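Local coordinates for protein fucose-specific lectin (Aleuria aurantia, PDB 6GKE) that binds L-fucose, with strongest preference for alpha-1,6-linked core fucose on glycoproteins, through five sites set between the blades of a six-bladed beta-propeller, at residues R226-K231 with I274-F279. The protein carries 1 engineered substitution. Sequence-based numbering, arbitrary orientation.
Sequences RVYWQK and IDISVF. With FUC (alpha-L-fucopyranose), chain G.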
loop_
_atom_site.group_PDB
_atom_site.type_symbol
_atom_site.label_atom_id
_atom_site.label_comp_id
_atom_site.label_asym_id
_atom_site.label_seq_id
_atom_site.Cartn_x
_atom_site.Cartn_y
_atom_site.Cartn_z
ATOM N N ARG A 226 23.395 7.035 -17.387
ATOM C CA ARG A 226 23.167 6.100 -16.298
ATOM C C ARG A 226 21.766 5.515 -16.460
ATOM O O ARG A 226 20.801 6.257 -16.644
ATOM C CB ARG A 226 23.295 6.768 -14.925
ATOM C CG ARG A 226 24.628 7.460 -14.672
ATOM C CD ARG A 226 25.808 6.503 -14.598
ATOM N NE ARG A 226 27.058 7.187 -14.279
ATOM C CZ ARG A 226 27.914 7.675 -15.175
ATOM N NH1 ARG A 226 27.711 7.510 -16.472
ATOM N NH2 ARG A 226 28.984 8.332 -14.761
ATOM N N VAL A 227 21.683 4.184 -16.401
ATOM C CA VAL A 227 20.425 3.464 -16.481
ATOM C C VAL A 227 20.227 2.768 -15.134
ATOM O O VAL A 227 21.123 2.064 -14.663
ATOM C CB VAL A 227 20.423 2.455 -17.644
ATOM C CG1 VAL A 227 19.102 1.719 -17.753
ATOM C CG2 VAL A 227 20.766 3.128 -18.962
ATOM N N TYR A 228 19.053 2.985 -14.535
ATOM C CA TYR A 228 18.692 2.443 -13.232
ATOM C C TYR A 228 17.571 1.426 -13.400
ATOM O O TYR A 228 16.650 1.635 -14.188
ATOM C CB TYR A 228 18.227 3.547 -12.278
ATOM C CG TYR A 228 19.319 4.543 -12.022
ATOM C CD1 TYR A 228 20.362 4.231 -11.167
ATOM C CD2 TYR A 228 19.369 5.743 -12.705
ATOM C CE1 TYR A 228 21.430 5.095 -10.991
ATOM C CE2 TYR A 228 20.427 6.620 -12.537
ATOM C CZ TYR A 228 21.468 6.293 -11.686
ATOM O OH TYR A 228 22.537 7.138 -11.566
ATOM N N TRP A 229 17.623 0.354 -12.613
ATOM C CA TRP A 229 16.471 -0.526 -12.531
ATOM C C TRP A 229 16.367 -1.122 -11.134
ATOM O O TRP A 229 17.354 -1.314 -10.434
ATOM C CB TRP A 229 16.477 -1.617 -13.607
ATOM C CG TRP A 229 17.645 -2.551 -13.615
ATOM C CD1 TRP A 229 17.768 -3.753 -12.983
ATOM C CD2 TRP A 229 18.840 -2.380 -14.389
ATOM N NE1 TRP A 229 18.970 -4.328 -13.298
ATOM C CE2 TRP A 229 19.647 -3.511 -14.161
ATOM C CE3 TRP A 229 19.305 -1.372 -15.239
ATOM C CZ2 TRP A 229 20.888 -3.667 -14.776
ATOM C CZ3 TRP A 229 20.531 -1.526 -15.844
ATOM C CH2 TRP A 229 21.314 -2.659 -15.611
ATOM N N GLN A 230 15.124 -1.424 -10.750
ATOM C CA GLN A 230 14.863 -1.963 -9.436
ATOM C C GLN A 230 13.535 -2.711 -9.457
ATOM O O GLN A 230 12.513 -2.173 -9.901
ATOM C CB GLN A 230 14.803 -0.839 -8.402
ATOM C CG GLN A 230 14.672 -1.311 -6.961
ATOM C CD GLN A 230 14.512 -0.130 -6.037
ATOM O OE1 GLN A 230 15.492 0.496 -5.633
ATOM N NE2 GLN A 230 13.267 0.209 -5.741
ATOM N N LYS A 231 13.559 -3.928 -8.912
ATOM C CA LYS A 231 12.353 -4.635 -8.530
ATOM C C LYS A 231 12.090 -4.329 -7.056
ATOM O O LYS A 231 13.020 -4.315 -6.251
ATOM C CB LYS A 231 12.524 -6.140 -8.745
ATOM C CG LYS A 231 11.373 -6.983 -8.229
ATOM C CD LYS A 231 11.456 -8.435 -8.611
ATOM C CE LYS A 231 10.370 -9.253 -7.952
ATOM N NZ LYS A 231 10.523 -10.694 -8.252
ATOM N N ILE A 274 27.836 16.440 -11.353
ATOM C CA ILE A 274 26.495 15.916 -11.572
ATOM C C ILE A 274 25.840 15.692 -10.206
ATOM O O ILE A 274 26.489 15.249 -9.260
ATOM C CB ILE A 274 26.522 14.610 -12.398
ATOM C CG1 ILE A 274 25.129 14.184 -12.869
ATOM C CG2 ILE A 274 27.213 13.482 -11.639
ATOM C CD1 ILE A 274 24.452 15.151 -13.816
ATOM N N ASP A 275 24.546 16.004 -10.134
ATOM C CA ASP A 275 23.687 15.692 -9.000
ATOM C C ASP A 275 22.641 14.687 -9.479
ATOM O O ASP A 275 22.055 14.885 -10.542
ATOM C CB ASP A 275 23.019 16.954 -8.464
ATOM C CG ASP A 275 24.014 18.024 -8.060
ATOM O OD1 ASP A 275 24.872 17.729 -7.207
ATOM O OD2 ASP A 275 23.936 19.134 -8.613
ATOM N N ILE A 276 22.447 13.602 -8.713
ATOM C CA ILE A 276 21.515 12.531 -9.078
ATOM C C ILE A 276 20.674 12.157 -7.860
ATOM O O ILE A 276 21.214 11.922 -6.782
ATOM C CB ILE A 276 22.238 11.277 -9.610
ATOM C CG1 ILE A 276 23.221 11.600 -10.736
ATOM C CG2 ILE A 276 21.214 10.234 -10.040
ATOM C CD1 ILE A 276 24.158 10.465 -11.078
ATOM N N SER A 277 19.359 12.058 -8.071
ATOM C CA SER A 277 18.435 11.468 -7.108
ATOM C C SER A 277 17.738 10.269 -7.750
ATOM O O SER A 277 17.290 10.377 -8.886
ATOM C CB SER A 277 17.393 12.455 -6.656
ATOM O OG SER A 277 17.989 13.562 -5.996
ATOM N N VAL A 278 17.618 9.168 -7.002
ATOM C CA VAL A 278 16.803 8.033 -7.442
ATOM C C VAL A 278 15.800 7.737 -6.327
ATOM O O VAL A 278 16.175 7.282 -5.243
ATOM C CB VAL A 278 17.628 6.784 -7.803
ATOM C CG1 VAL A 278 16.719 5.690 -8.349
ATOM C CG2 VAL A 278 18.731 7.101 -8.798
ATOM N N PHE A 279 14.527 8.017 -6.612
ATOM C CA PHE A 279 13.437 7.914 -5.649
ATOM C C PHE A 279 12.871 6.496 -5.617
ATOM O O PHE A 279 12.833 5.813 -6.642
ATOM C CB PHE A 279 12.327 8.900 -6.010
ATOM C CG PHE A 279 12.791 10.325 -5.930
ATOM C CD1 PHE A 279 12.715 11.015 -4.731
ATOM C CD2 PHE A 279 13.371 10.955 -7.021
ATOM C CE1 PHE A 279 13.175 12.319 -4.635
ATOM C CE2 PHE A 279 13.841 12.256 -6.918
ATOM C CZ PHE A 279 13.747 12.933 -5.724
HETATM C C1 FUC G . 30.178 6.959 -11.614
HETATM C C2 FUC G . 29.305 5.794 -11.170
HETATM C C3 FUC G . 28.405 6.220 -10.009
HETATM C C4 FUC G . 27.615 7.481 -10.382
HETATM C C5 FUC G . 28.598 8.560 -10.805
HETATM C C6 FUC G . 27.944 9.869 -11.224
HETATM O O1 FUC G . 31.115 7.263 -10.578
HETATM O O2 FUC G . 30.147 4.706 -10.774
HETATM O O3 FUC G . 27.561 5.132 -9.637
HETATM O O4 FUC G . 26.722 7.255 -11.483
HETATM O O5 FUC G . 29.375 8.103 -11.912
#
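Val278 sets its CG2 methyl over the middle of the Tyr228 ring, where two neighbouring blades of the six-bladed beta-propeller pack face to face beneath a fucose site. The methyl stands 3.9 Å from the ring centroid and 4° off the ring normal, a CH-pi contact nearly equidistant from all six carbons; short, beta-branched valine puts a methyl on the pi face without bulk. CG of Tyr228 stands anti to the carbonyl carbon (chi1 -62°), which sends the ring along the gap between blades toward the sugar. Its hydroxyl meets Ile276, whose CG2 and CD1 both lie 3.7 Å from OH, and makes a weak hydrogen bond to the fucose-binding Glu238, a second-shell contact that probably helps position the carboxylate. Ile276 CD1 also lies 3.8 Å from the C6 methyl of fucose, and Ile274 CG2 touches C6 as well, giving the deoxy carbon an apolar seat. Arg226, bent at chi2, offers NE-H and NH2-H side by side on one guanidinium edge, while NH1 hydrogen-bonds to OE1 of the engineered Gln224. NE donates to fucose O4 at 2.8 Å, and NH2 reaches the ring oxygen O5 at 2.9 Å with an N-H...O angle of 162°.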